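Local coordinates for protein halohydrin dehalogenase (Rhizobium radiobacter, PDB 4IY1) that catalyses the dehalogenation of vicinal halohydrins to epoxides and, in the reverse sense, probably opens epoxides with nucleophiles such as cyanide, at residues A116-M119 / K120-S124; N157-S160 / K161-G164. The protein carries 37 engineered substitutions. All coordinates share one frame; numbering follows the deposited sequence.

Interaction 1. Residues A116-M119 / K120-S124. Engineered in segment 120-124: Arg121 (natural residue Lys).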
ATOM      1  N   ALA B 116     -28.238  -0.758   0.226  1.00 26.73           N
ATOM      2  CA  ALA B 116     -27.631   0.181   1.152  1.00 23.99           C
ATOM      3  C   ALA B 116     -28.689   0.999   1.930  1.00 26.09           C
ATOM      4  O   ALA B 116     -28.507   1.348   3.103  1.00 21.84           O
ATOM      5  CB  ALA B 116     -26.677   1.091   0.407  1.00 28.06           C
ATOM      6  N   SER B 117     -29.820   1.287   1.300  1.00 24.79           N
ATOM      7  CA  SER B 117     -30.695   2.260   1.924  1.00 27.03           C
ATOM      8  C   SER B 117     -31.523   1.626   3.055  1.00 29.87           C
ATOM      9  O   SER B 117     -31.664   2.229   4.119  1.00 28.04           O
ATOM     10  CB  SER B 117     -31.542   3.014   0.888  1.00 31.44           C
ATOM     11  OG  SER B 117     -32.515   2.173   0.336  1.00 43.73           O
ATOM     12  N   GLN B 118     -31.864   0.337   2.926  1.00 33.22           N
ATOM     13  CA  GLN B 118     -32.409  -0.381   4.101  1.00 36.58           C
ATOM     14  C   GLN B 118     -31.428  -0.587   5.258  1.00 32.91           C
ATOM     15  O   GLN B 118     -31.762  -0.325   6.424  1.00 34.96           O
ATOM     16  CB  GLN B 118     -33.140  -1.677   3.736  1.00 36.18           C
ATOM     17  CG  GLN B 118     -32.337  -2.715   2.971  1.00 45.38           C
ATOM     18  CD  GLN B 118     -32.796  -4.141   3.275  1.00 54.99           C
ATOM     19  OE1 GLN B 118     -32.538  -4.677   4.361  1.00 54.82           O
ATOM     20  NE2 GLN B 118     -33.437  -4.776   2.297  1.00 63.80           N
ATOM     21  N   MET B 119     -30.177  -0.886   4.943  1.00 32.95           N
ATOM     22  CA  MET B 119     -29.170  -1.036   6.010  1.00 30.93           C
ATOM     23  C   MET B 119     -29.010   0.280   6.748  1.00 30.52           C
ATOM     24  O   MET B 119     -28.836   0.316   7.985  1.00 28.36           O
ATOM     25  CB  MET B 119     -27.832  -1.467   5.434  1.00 26.80           C
ATOM     26  CG  MET B 119     -27.835  -2.888   4.873  1.00 33.52           C
ATOM     27  SD  MET B 119     -26.174  -3.388   4.387  1.00 32.76           S
ATOM     28  CE  MET B 119     -26.412  -5.137   3.988  1.00 27.91           C
ATOM     29  N   LYS B 120     -29.014   1.367   5.985  1.00 35.04           N
ATOM     30  CA  LYS B 120     -28.802   2.703   6.567  1.00 32.43           C
ATOM     31  C   LYS B 120     -29.997   3.080   7.462  1.00 33.43           C
ATOM     32  O   LYS B 120     -29.825   3.591   8.567  1.00 36.95           O
ATOM     33  CB  LYS B 120     -28.601   3.738   5.462  1.00 30.55           C
ATOM     34  CG  LYS B 120     -27.170   3.817   4.926  1.00 30.37           C
ATOM     35  CD  LYS B 120     -27.109   4.521   3.586  1.00 30.20           C
ATOM     36  CE  LYS B 120     -27.505   5.983   3.700  1.00 39.82           C
ATOM     37  NZ  LYS B 120     -27.369   6.712   2.396  1.00 42.39           N
ATOM     38  N   ARG B 121     -31.202   2.895   6.947  1.00 29.95           N
ATOM     39  CA  ARG B 121     -32.404   3.052   7.776  1.00 35.85           C
ATOM     40  C   ARG B 121     -32.307   2.260   9.095  1.00 38.93           C
ATOM     41  O   ARG B 121     -32.525   2.813  10.169  1.00 36.40           O
ATOM     42  CB  ARG B 121     -33.660   2.627   6.978  1.00 35.77           C
ATOM     43  CG  ARG B 121     -34.017   3.576   5.836  1.00 32.44           C
ATOM     44  CD  ARG B 121     -35.428   3.353   5.331  1.00 39.93           C
ATOM     45  NE  ARG B 121     -35.544   2.150   4.524  1.00 37.20           N
ATOM     46  CZ  ARG B 121     -35.379   2.121   3.205  1.00 37.68           C
ATOM     47  NH1 ARG B 121     -35.148   3.238   2.533  1.00 37.10           N
ATOM     48  NH2 ARG B 121     -35.436   0.967   2.556  1.00 37.88           N
ATOM     49  N   ARG B 122     -31.913   0.991   9.015  1.00 33.18           N
ATOM     50  CA  ARG B 122     -31.739   0.180  10.220  1.00 33.66           C
ATOM     51  C   ARG B 122     -30.440   0.442  10.989  1.00 37.80           C
ATOM     52  O   ARG B 122     -30.255  -0.072  12.092  1.00 37.41           O
ATOM     53  CB  ARG B 122     -31.881  -1.308   9.890  1.00 39.82           C
ATOM     54  CG  ARG B 122     -33.232  -1.682   9.284  1.00 46.19           C
ATOM     55  CD  ARG B 122     -33.146  -2.913   8.379  1.00 46.81           C
ATOM     56  NE  ARG B 122     -32.858  -4.119   9.146  1.00 60.38           N
ATOM     57  CZ  ARG B 122     -31.776  -4.888   8.987  1.00 69.14           C
ATOM     58  NH1 ARG B 122     -30.880  -4.621   8.028  1.00 62.56           N
ATOM     59  NH2 ARG B 122     -31.586  -5.924   9.801  1.00 51.79           N
ATOM     60  N   LYS B 123     -29.572   1.300  10.457  1.00 30.06           N
ATOM     61  CA  LYS B 123     -28.252   1.467  11.027  1.00 29.72           C
ATOM     62  C   LYS B 123     -27.648   0.088  11.384  1.00 29.11           C
ATOM     63  O   LYS B 123     -27.138  -0.102  12.473  1.00 31.40           O
ATOM     64  CB  LYS B 123     -28.284   2.370  12.258  1.00 29.97           C
ATOM     65  CG  LYS B 123     -28.854   3.755  12.001  1.00 37.51           C
ATOM     66  CD  LYS B 123     -27.745   4.698  11.547  1.00 51.21           C
ATOM     67  CE  LYS B 123     -28.287   6.015  10.998  1.00 57.01           C
ATOM     68  NZ  LYS B 123     -28.766   5.870   9.592  1.00 55.42           N
ATOM     69  N   SER B 124     -27.779  -0.888  10.491  1.00 34.44           N
ATOM     70  CA  SER B 124     -27.032  -2.122  10.657  1.00 32.68           C
ATOM     71  C   SER B 124     -26.957  -2.930   9.363  1.00 34.99           C
ATOM     72  O   SER B 124     -27.870  -2.911   8.546  1.00 37.58           O
ATOM     73  CB  SER B 124     -27.597  -2.958  11.817  1.00 39.36           C
ATOM     74  OG  SER B 124     -28.550  -3.887  11.355  1.00 44.79           O
TER

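Interaction 2. Residues N157-S160 / K161-G164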
ATOM      1  N   ASN B 157     -13.350  -0.016   0.084  1.00 21.99           N
ATOM      2  CA  ASN B 157     -12.697   0.816   1.054  1.00 20.20           C
ATOM      3  C   ASN B 157     -13.382   2.208   1.074  1.00 25.65           C
ATOM      4  O   ASN B 157     -13.575   2.817   2.136  1.00 26.27           O
ATOM      5  CB  ASN B 157     -11.214   0.943   0.701  1.00 23.42           C
ATOM      6  CG  ASN B 157     -10.486   1.903   1.617  1.00 26.82           C
ATOM      7  OD1 ASN B 157     -10.360   3.101   1.309  1.00 28.81           O
ATOM      8  ND2 ASN B 157     -10.205   1.441   2.829  1.00 24.83           N
ATOM      9  N   ALA B 158     -13.796   2.677  -0.098  1.00 24.98           N
ATOM     10  CA  ALA B 158     -14.467   3.966  -0.173  1.00 26.27           C
ATOM     11  C   ALA B 158     -15.859   3.892   0.485  1.00 24.13           C
ATOM     12  O   ALA B 158     -16.206   4.739   1.257  1.00 25.38           O
ATOM     13  CB  ALA B 158     -14.570   4.452  -1.605  1.00 21.49           C
ATOM     14  N   LEU B 159     -16.604   2.832   0.234  1.00 25.56           N
ATOM     15  CA  LEU B 159     -17.912   2.705   0.860  1.00 26.63           C
ATOM     16  C   LEU B 159     -17.794   2.666   2.376  1.00 26.63           C
ATOM     17  O   LEU B 159     -18.660   3.178   3.089  1.00 23.72           O
ATOM     18  CB  LEU B 159     -18.632   1.454   0.350  1.00 20.79           C
ATOM     19  CG  LEU B 159     -18.983   1.573  -1.118  1.00 24.55           C
ATOM     20  CD1 LEU B 159     -19.779   0.337  -1.530  1.00 23.17           C
ATOM     21  CD2 LEU B 159     -19.807   2.832  -1.274  1.00 28.71           C
ATOM     22  N   SER B 160     -16.745   2.022   2.891  1.00 26.03           N
ATOM     23  CA  SER B 160     -16.621   1.932   4.342  1.00 24.59           C
ATOM     24  C   SER B 160     -16.669   3.341   4.918  1.00 25.07           C
ATOM     25  O   SER B 160     -17.135   3.532   6.056  1.00 20.16           O
ATOM     26  CB  SER B 160     -15.311   1.268   4.785  1.00 25.66           C
ATOM     27  OG  SER B 160     -14.208   2.136   4.515  1.00 28.36           O
ATOM     28  N   LYS B 161     -16.011   4.277   4.229  1.00 22.91           N
ATOM     29  CA  LYS B 161     -15.866   5.627   4.774  1.00 28.78           C
ATOM     30  C   LYS B 161     -17.189   6.373   4.843  1.00 25.24           C
ATOM     31  O   LYS B 161     -17.425   7.093   5.789  1.00 25.19           O
ATOM     32  CB  LYS B 161     -14.774   6.450   4.057  1.00 26.66           C
ATOM     33  CG  LYS B 161     -13.376   6.154   4.603  1.00 30.00           C
ATOM     34  CD  LYS B 161     -12.301   6.504   3.583  1.00 38.43           C
ATOM     35  CE  LYS B 161     -11.043   5.666   3.780  1.00 37.53           C
ATOM     36  NZ  LYS B 161     -10.712   5.492   5.225  1.00 39.90           N
ATOM     37  N   GLU B 162     -18.057   6.157   3.864  1.00 31.89           N
ATOM     38  CA  GLU B 162     -19.373   6.784   3.885  1.00 31.39           C
ATOM     39  C   GLU B 162     -20.411   6.069   4.728  1.00 31.47           C
ATOM     40  O   GLU B 162     -21.170   6.730   5.442  1.00 29.34           O
ATOM     41  CB  GLU B 162     -19.880   7.062   2.471  1.00 33.20           C
ATOM     42  CG  GLU B 162     -20.714   5.975   1.850  1.00 39.55           C
ATOM     43  CD  GLU B 162     -21.305   6.406   0.529  1.00 40.70           C
ATOM     44  OE1 GLU B 162     -22.552   6.471   0.441  1.00 38.10           O
ATOM     45  OE2 GLU B 162     -20.535   6.618  -0.441  1.00 37.10           O
ATOM     46  N   LEU B 163     -20.351   4.731   4.786  1.00 28.94           N
ATOM     47  CA  LEU B 163     -21.380   3.960   5.526  1.00 25.72           C
ATOM     48  C   LEU B 163     -21.068   3.748   6.998  1.00 25.67           C
ATOM     49  O   LEU B 163     -21.901   3.224   7.765  1.00 29.36           O
ATOM     50  CB  LEU B 163     -21.685   2.621   4.863  1.00 24.60           C
ATOM     51  CG  LEU B 163     -22.237   2.703   3.449  1.00 30.53           C
ATOM     52  CD1 LEU B 163     -22.341   1.324   2.830  1.00 24.08           C
ATOM     53  CD2 LEU B 163     -23.580   3.409   3.419  1.00 28.47           C
ATOM     54  N   GLY B 164     -19.859   4.092   7.394  1.00 25.49           N
ATOM     55  CA  GLY B 164     -19.492   4.005   8.790  1.00 25.00           C
ATOM     56  C   GLY B 164     -20.441   4.801   9.666  1.00 31.80           C
ATOM     57  O   GLY B 164     -20.834   4.347  10.734  1.00 29.15           O
TER
HETATM   58  O   HOH W   1     -12.139   2.880   5.948  1.00 37.37           O

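Interaction 1. Residues A116-M119 / K120-S124
A Schellman motif closes the C-terminal end of helix 94-122, where Met119 O reaches past the last turn to accept the backbone N of Ser124 at 3.0 Å. Inside that long loop Lys123 N bonds to Lys120 O, and Lys123 takes the positive phi (43°) that turns the chain out of the helix. Lys120 O has a second donor: Lys123 NZ folds back to it at 2.7 Å, standing 37° above the carbonyl plane on the face opposite Lys123 N. The same NZ also bonds to His166 ND1, so the long folded chain ties the cap to the loop beyond it. Before the cap, Arg121 N bonds almost straight to Ser117 O at 2.9 Å. The engineered Arg121 then bends at chi3 (-75°), laying its guanidinium over the previous turn: Ser117 O lies 3.8 Å from Arg121 CZ, over the centre of the group, and Gln118 N faces it nearer the rim. Gln118 and Arg122 run side by side, their amide and guanidinium planes at right angles. Gln118 OE1 and Arg122 NH1 are 4.0 Å apart; Gln118 OE1 accepts from Val73 N, and Arg122 NH2 forms a salt bridge with Asp74. On another flank the methylenes of Lys120 pass Ala116 O, with Lys120 CG at 3.3 Å, and carry the ammonium to a salt bridge with Asp90 of the second subunit, while small Ala116 packs on Ile89 of that subunit. Long basic chains thus flank the last turn, and the 6→1 bond to Met119 O, the 5→2 bond to Lys120 O and the positive phi of Lys123 together define a classic Schellman C-cap.

Interaction 2. Residues N157-S160 / K161-G164
Leu159 and Leu163, one turn apart near the C-terminal end of helix 143-163, supply the tightly packed side of this contact by facing inward, onto the sheet and helix 94-122. Leu163 N bonds to Leu159 O at 2.9 Å; the other backbone bonds between the segments are weak. Leu163 CB and CG rest against that same oxygen, whereas its CD1 touches Leu159 CB only lightly, at 4.5 Å. Glu162 runs alongside Leu159, its OE2 3.9 Å from Leu159 CD2. The other carboxylate oxygen, OE1, accepts from Ile89 N of the second subunit, which gives a buried acid a polar mate.

The opposing character is polar and hydrated, with Asn157 partly exposed. Ser160 OG stands between its own backbone N and carbonyl carbon (chi1 70°), a position from which it donates to Asn157 O in a short bond of 2.6 Å. Lys161 N lies 3.5 Å from that carbonyl and instead bonds weakly to Ala158 O, as does Glu162 N. A water donates to Ser160 OG at 2.6 Å and accepts from Lys161 NZ, bridging hydroxyl and ammonium. The Lys161 chain bends at its end and crosses Asn157 at a slant, Lys161 CE meeting Asn157 OD1 at 3.6 Å, while Asn157 ND2 donates to Gly234 O; Lys161 NZ also bonds weakly to carbonyls of Gly242 and Pro244 of the third subunit. With an alanine here in place of Ser160, Asn157 O would probably lose its hydroxyl donor and the bridging water its acceptor, leaving the Lys161 ammonium less firmly placed.

Leu159, Ser160 and Leu163 all touch Val170 of strand 170-175, which follows this helix in the beta-alpha-beta unit, while Ala112 and Lys120 of helix 94-122 meet the two leucines.

Both interactions lie near the C-terminal ends of two helices of the Rossmann-type fold, 94-122 and 143-163, and they touch directly where Lys120 CD packs 3.7 Å from Leu163 CD2. Interaction 2 is the buried one: leucines set against the sheet, a serine hydroxyl bonded to the helix backbone, and an acid and a lysine whose ends turn to other subunits and, for the lysine, a water. Interaction 1 lies nearer the surface, and its long basic chains suit a helix end where some side chains are exposed. Both reach a neighbouring subunit, one by charge, the other through a backbone N-H, consistent with the four-helix interface of short-chain dehydrogenases/reductases.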